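Local coordinates for endo-1,3-beta-glucanase, family GH16 (Zobellia galactanivorans, PDB 4CRQ), which probably hydrolyses internal beta-1,3-glucosidic bonds of laminarin through its family 16 glycoside hydrolase catalytic module, the part present here, at residues A[130-135]-A[178-183]; A[54-57]-A[63-66]. The protein carries 1 engineered substitution. One frame throughout, in Å; residues are numbered along the deposited sequence. Where two conformers were deposited one is given.

Contact 1: residues A[130-135]-A[178-183]; sequences GTIHWS and NEVDIS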
loop_
_atom_site.group_PDB
_atom_site.type_symbol
_atom_site.label_atom_id
_atom_site.label_comp_id
_atom_site.label_asym_id
_atom_site.label_seq_id
_atom_site.Cartn_x
_atom_site.Cartn_y
_atom_site.Cartn_z
ATOM N N GLY A 130 -5.526 -4.338 -7.262
ATOM C CA GLY A 130 -6.392 -3.942 -6.154
ATOM C C GLY A 130 -6.914 -5.228 -5.565
ATOM O O GLY A 130 -7.507 -6.037 -6.286
ATOM N N THR A 131 -6.706 -5.421 -4.260
ATOM C CA THR A 131 -6.995 -6.699 -3.616
ATOM C C THR A 131 -7.459 -6.510 -2.173
ATOM O O THR A 131 -7.121 -5.497 -1.537
ATOM C CB THR A 131 -5.681 -7.574 -3.613
ATOM O OG1 THR A 131 -4.934 -7.378 -4.835
ATOM C CG2 THR A 131 -5.929 -9.102 -3.409
ATOM N N ILE A 132 -8.254 -7.458 -1.665
ATOM C CA ILE A 132 -8.506 -7.563 -0.217
ATOM C C ILE A 132 -7.979 -8.925 0.269
ATOM O O ILE A 132 -7.987 -9.912 -0.495
ATOM C CB ILE A 132 -9.985 -7.365 0.243
ATOM C CG1 ILE A 132 -10.971 -8.266 -0.539
ATOM C CG2 ILE A 132 -10.340 -5.875 0.180
ATOM C CD1 ILE A 132 -12.300 -8.441 0.160
ATOM N N HIS A 133 -7.528 -8.956 1.520
ATOM C CA HIS A 133 -7.132 -10.182 2.218
ATOM C C HIS A 133 -7.857 -10.206 3.533
ATOM O O HIS A 133 -7.962 -9.161 4.205
ATOM C CB HIS A 133 -5.621 -10.271 2.425
ATOM C CG HIS A 133 -4.821 -10.385 1.142
ATOM N ND1 HIS A 133 -4.346 -9.307 0.478
ATOM C CD2 HIS A 133 -4.409 -11.503 0.420
ATOM C CE1 HIS A 133 -3.672 -9.718 -0.619
ATOM N NE2 HIS A 133 -3.714 -11.061 -0.654
ATOM N N TRP A 134 -8.375 -11.371 3.928
ATOM C CA TRP A 134 -9.106 -11.488 5.195
ATOM C C TRP A 134 -9.143 -12.929 5.657
ATOM O O TRP A 134 -8.654 -13.813 4.929
ATOM C CB TRP A 134 -10.510 -10.856 5.067
ATOM C CG TRP A 134 -11.551 -11.641 4.287
ATOM C CD1 TRP A 134 -12.649 -12.329 4.813
ATOM C CD2 TRP A 134 -11.637 -11.848 2.829
ATOM N NE1 TRP A 134 -13.386 -12.927 3.820
ATOM C CE2 TRP A 134 -12.841 -12.679 2.603
ATOM C CE3 TRP A 134 -10.869 -11.445 1.719
ATOM C CZ2 TRP A 134 -13.236 -13.085 1.310
ATOM C CZ3 TRP A 134 -11.278 -11.855 0.424
ATOM C CH2 TRP A 134 -12.433 -12.654 0.228
ATOM N N SER A 135 -9.705 -13.181 6.854
ATOM C CA SER A 135 -9.939 -14.503 7.354
ATOM C C SER A 135 -11.440 -14.772 7.128
ATOM O O SER A 135 -12.287 -14.070 7.705
ATOM C CB SER A 135 -9.550 -14.646 8.847
ATOM O OG SER A 135 -9.694 -15.986 9.320
ATOM N N ASN A 178 -12.353 -3.132 -10.063
ATOM C CA ASN A 178 -12.640 -4.179 -9.100
ATOM C C ASN A 178 -13.696 -3.719 -8.120
ATOM O O ASN A 178 -13.764 -2.523 -7.799
ATOM C CB ASN A 178 -11.348 -4.616 -8.372
ATOM C CG ASN A 178 -11.430 -6.014 -7.772
ATOM O OD1 ASN A 178 -12.249 -6.853 -8.178
ATOM N ND2 ASN A 178 -10.556 -6.279 -6.800
ATOM N N GLU A 179 -14.512 -4.679 -7.678
ATOM C CA GLU A 179 -15.544 -4.454 -6.683
ATOM C C GLU A 179 -15.700 -5.744 -5.889
ATOM O O GLU A 179 -15.638 -6.845 -6.471
ATOM C CB GLU A 179 -16.879 -4.024 -7.333
ATOM C CG GLU A 179 -17.948 -3.550 -6.345
ATOM C CD GLU A 179 -19.222 -3.021 -6.997
ATOM O OE1 GLU A 179 -19.214 -2.705 -8.207
ATOM O OE2 GLU A 179 -20.243 -2.921 -6.282
ATOM N N VAL A 180 -15.891 -5.590 -4.586
ATOM C CA VAL A 180 -16.191 -6.693 -3.675
ATOM C C VAL A 180 -17.410 -6.281 -2.853
ATOM O O VAL A 180 -17.535 -5.129 -2.417
ATOM C CB VAL A 180 -15.030 -7.146 -2.731
ATOM C CG1 VAL A 180 -13.933 -7.810 -3.514
ATOM C CG2 VAL A 180 -14.464 -6.012 -1.876
ATOM N N ASP A 181 -18.302 -7.245 -2.671
ATOM C CA ASP A 181 -19.465 -7.095 -1.845
ATOM C C ASP A 181 -19.021 -7.437 -0.409
ATOM O O ASP A 181 -18.415 -8.490 -0.155
ATOM C CB ASP A 181 -20.578 -7.995 -2.410
ATOM C CG ASP A 181 -21.817 -8.099 -1.518
ATOM O OD1 ASP A 181 -22.043 -7.257 -0.617
ATOM O OD2 ASP A 181 -22.595 -9.059 -1.742
ATOM N N ILE A 182 -19.301 -6.524 0.516
ATOM C CA ILE A 182 -19.023 -6.754 1.948
ATOM C C ILE A 182 -20.310 -6.620 2.798
ATOM O O ILE A 182 -20.240 -6.736 4.022
ATOM C CB ILE A 182 -17.839 -5.881 2.520
ATOM C CG1 ILE A 182 -18.131 -4.365 2.442
ATOM C CG2 ILE A 182 -16.499 -6.251 1.861
ATOM C CD1 ILE A 182 -17.274 -3.495 3.357
ATOM N N SER A 183 -21.468 -6.383 2.161
ATOM C CA SER A 183 -22.741 -6.156 2.891
ATOM C C SER A 183 -23.052 -7.298 3.872
ATOM O O SER A 183 -22.963 -8.490 3.520
ATOM C CB SER A 183 -23.923 -5.894 1.951
ATOM O OG SER A 183 -24.115 -6.967 1.061
#
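Strand residues Gly130 and Asn178 stand 6.9 Å apart between their CA atoms and Ile132 and Val180 8.5 Å, too far for backbone pairing, so that segments 130-135 and 178-183 meet through side chains as layers of a sandwich do. The apolar part is a tip-to-tip approach: Ile132 CD1 comes up to the fork of Val180, 3.8 Å from Val180 CG2 and 4.1 Å from Val180 CG1. Ile132 reaches that far because CG1 sits between its backbone N and carbonyl carbon (chi1 52°) and CD1 continues in an extended course. Trp170 touches both residues, Phe192 lies against Ile132, and Tyr144 against Val180, so the two tips meet within a larger hydrophobic layer.

The polar part lies two residues back along each strand. Asn178 swings its amide toward the other strand with CG anti to the backbone N (chi1 -158°), and ND2 comes within 3.1 Å of Gly130 O. The N-H points well off the acceptor, at 121°, and the bond is weak. Gly130 meanwhile takes part in backbone pairing with Asp146 of strand 141-149. Beyond the contact, the chain leaves strand 175-181 through an Asx turn, in which Asp181 OD1 accepts from both the N and the OG of Ser183.

With all four touching residues buried and just 156 Å² of surface shared, the chemistry implies cohesion by dispersion between methyl groups, while the bent amide-to-carbonyl bond gives a buried polar group a modest partner across the interface.

Contact 2: residues A[54-57]-A[63-66]; sequences AKHE and QYTS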
loop_
_atom_site.group_PDB
_atom_site.type_symbol
_atom_site.label_atom_id
_atom_site.label_comp_id
_atom_site.label_asym_id
_atom_site.label_seq_id
_atom_site.Cartn_x
_atom_site.Cartn_y
_atom_site.Cartn_z
ATOM N N ALA A 54 14.306 3.021 -3.016
ATOM C CA ALA A 54 14.883 1.680 -2.849
ATOM C C ALA A 54 16.324 1.748 -3.350
ATOM O O ALA A 54 16.563 2.257 -4.459
ATOM C CB ALA A 54 14.092 0.624 -3.623
ATOM N N LYS A 55 17.269 1.256 -2.546
ATOM C CA LYS A 55 18.686 1.348 -2.862
ATOM C C LYS A 55 19.324 0.008 -2.805
ATOM O O LYS A 55 18.905 -0.863 -2.028
ATOM C CB LYS A 55 19.411 2.238 -1.815
ATOM C CG LYS A 55 18.923 3.700 -1.660
ATOM C CD LYS A 55 19.632 4.477 -0.520
ATOM C CE LYS A 55 18.960 5.810 -0.207
ATOM N NZ LYS A 55 19.756 6.551 0.825
ATOM N N HIS A 56 20.351 -0.147 -3.634
ATOM C CA HIS A 56 21.258 -1.261 -3.522
ATOM C C HIS A 56 22.246 -0.811 -2.457
ATOM O O HIS A 56 23.123 0.011 -2.726
ATOM C CB HIS A 56 21.903 -1.571 -4.866
ATOM C CG HIS A 56 22.888 -2.702 -4.801
ATOM N ND1 HIS A 56 23.852 -2.908 -5.731
ATOM C CD2 HIS A 56 23.042 -3.703 -3.853
ATOM C CE1 HIS A 56 24.576 -3.985 -5.397
ATOM N NE2 HIS A 56 24.088 -4.479 -4.250
ATOM N N GLU A 57 22.091 -1.330 -1.237
ATOM C CA GLU A 57 22.869 -0.896 -0.086
ATOM C C GLU A 57 22.934 -2.016 0.919
ATOM O O GLU A 57 21.883 -2.471 1.384
ATOM C CB GLU A 57 22.210 0.358 0.560
ATOM C CG GLU A 57 22.865 0.798 1.873
ATOM C CD GLU A 57 22.077 1.811 2.683
ATOM O OE1 GLU A 57 21.014 2.280 2.208
ATOM O OE2 GLU A 57 22.550 2.131 3.822
ATOM N N GLN A 63 20.814 -6.754 1.248
ATOM C CA GLN A 63 21.544 -5.970 0.242
ATOM C C GLN A 63 20.702 -4.825 -0.329
ATOM O O GLN A 63 21.171 -4.162 -1.255
ATOM C CB GLN A 63 22.192 -6.855 -0.844
ATOM C CG GLN A 63 21.283 -7.318 -1.927
ATOM C CD GLN A 63 21.931 -8.237 -2.934
ATOM O OE1 GLN A 63 22.930 -7.931 -3.595
ATOM N NE2 GLN A 63 21.334 -9.375 -3.068
ATOM N N TYR A 64 19.501 -4.577 0.216
ATOM C CA TYR A 64 18.649 -3.451 -0.237
ATOM C C TYR A 64 18.088 -2.729 0.963
ATOM O O TYR A 64 17.833 -3.356 1.988
ATOM C CB TYR A 64 17.461 -3.915 -1.118
ATOM C CG TYR A 64 17.928 -4.843 -2.243
ATOM C CD1 TYR A 64 18.610 -4.331 -3.377
ATOM C CD2 TYR A 64 17.716 -6.233 -2.175
ATOM C CE1 TYR A 64 19.050 -5.181 -4.407
ATOM C CE2 TYR A 64 18.149 -7.099 -3.202
ATOM C CZ TYR A 64 18.816 -6.559 -4.303
ATOM O OH TYR A 64 19.266 -7.364 -5.315
ATOM N N THR A 65 17.886 -1.434 0.801
ATOM C CA THR A 65 17.151 -0.636 1.780
ATOM C C THR A 65 16.006 0.066 1.075
ATOM O O THR A 65 16.076 0.332 -0.131
ATOM C CB THR A 65 18.046 0.397 2.511
ATOM O OG1 THR A 65 18.664 1.245 1.527
ATOM C CG2 THR A 65 19.107 -0.301 3.404
ATOM N N SER A 66 14.941 0.373 1.826
ATOM C CA SER A 66 13.810 1.123 1.291
ATOM C C SER A 66 13.066 1.683 2.506
ATOM O O SER A 66 13.631 1.667 3.621
ATOM C CB SER A 66 12.921 0.212 0.439
ATOM O OG SER A 66 11.944 0.985 -0.263
HETATM O O HOH W 1 25.185 -6.326 -2.509
#
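Glu57 meets Thr65 because its chain runs extended from a CG anti to the backbone N (chi1 173°), while Thr65 holds OG1 between its own backbone N and carbonyl carbon (chi1 57°). Thr65 OG1 donates to Glu57 OE1 over 2.7 Å, arriving from above the carboxylate plane. The Thr65 methyl lies on the same side of the carboxylate as the hydroxyl, CG2 being 3.4 Å from Glu57 OE1. Asn42 ND2 also bonds Thr65 OG1, fixing the hydroxyl from a second direction, and the aliphatic chain of Lys55 passes obliquely over it, with Lys55 CB 3.6 Å from Thr65 OG1.

An alanine in place of Glu57 would take away the carboxylate and is likely to leave the Thr65 hydroxyl without its acceptor here and its methyl less covered.

On the face bearing His56 and Tyr64, the two rings lie 5.9 Å apart between centroids, their planes inclined by 44°. The His56 ring turns its edge to the chain, CD2 approaching Gln63 O at 3.2 Å in the ring plane. A water, also in that plane, joins His56 NE2 to Gln63 OE1. Gln63 CG covers one face of the Tyr64 ring toward its rim, and Tyr64 OH bonds Gln215.

Between the strands, Lys55 and Thr65 form an antiparallel hydrogen-bonded pair, with Lys55 N reaching Thr65 O at 2.8 Å and Thr65 N returning a bond to Lys55 O. His56 and Tyr64 make the next, non-hydrogen-bonded pair. Past it, Glu57 N reaches Gln63 O at 3.0 Å from above the carbonyl plane, where the chain turns a corner. The arrangement is that of a beta hairpin, strands 49-59 and 62-70, within the beta-sandwich, or jelly-roll, fold of family 16.

Contact 2 closes before contact 1 opens along the chain, and their centres lie about 32 Å apart, on opposite sides of the chain's centre, with about 19 Å between nearest atoms. All four segments belong to the family 16 catalytic module. Contact 2 joins sequence neighbours, strands 49-59 and 62-70, edge to edge within a layer; contact 1 brings together segments 130-135 and 178-183, 43 residues apart at their closest ends, on strands 127-135 and 175-181, without backbone pairing. Strand pairing leads from 62-70 through 196-204, 94-102 and 115-117 to 127-135, and from 49-59 through 220-231, 80-87, 156-163 and 167-172 to 175-181. Hairpin pairing and packing between layers both contribute to the sandwich, away from the calcium site.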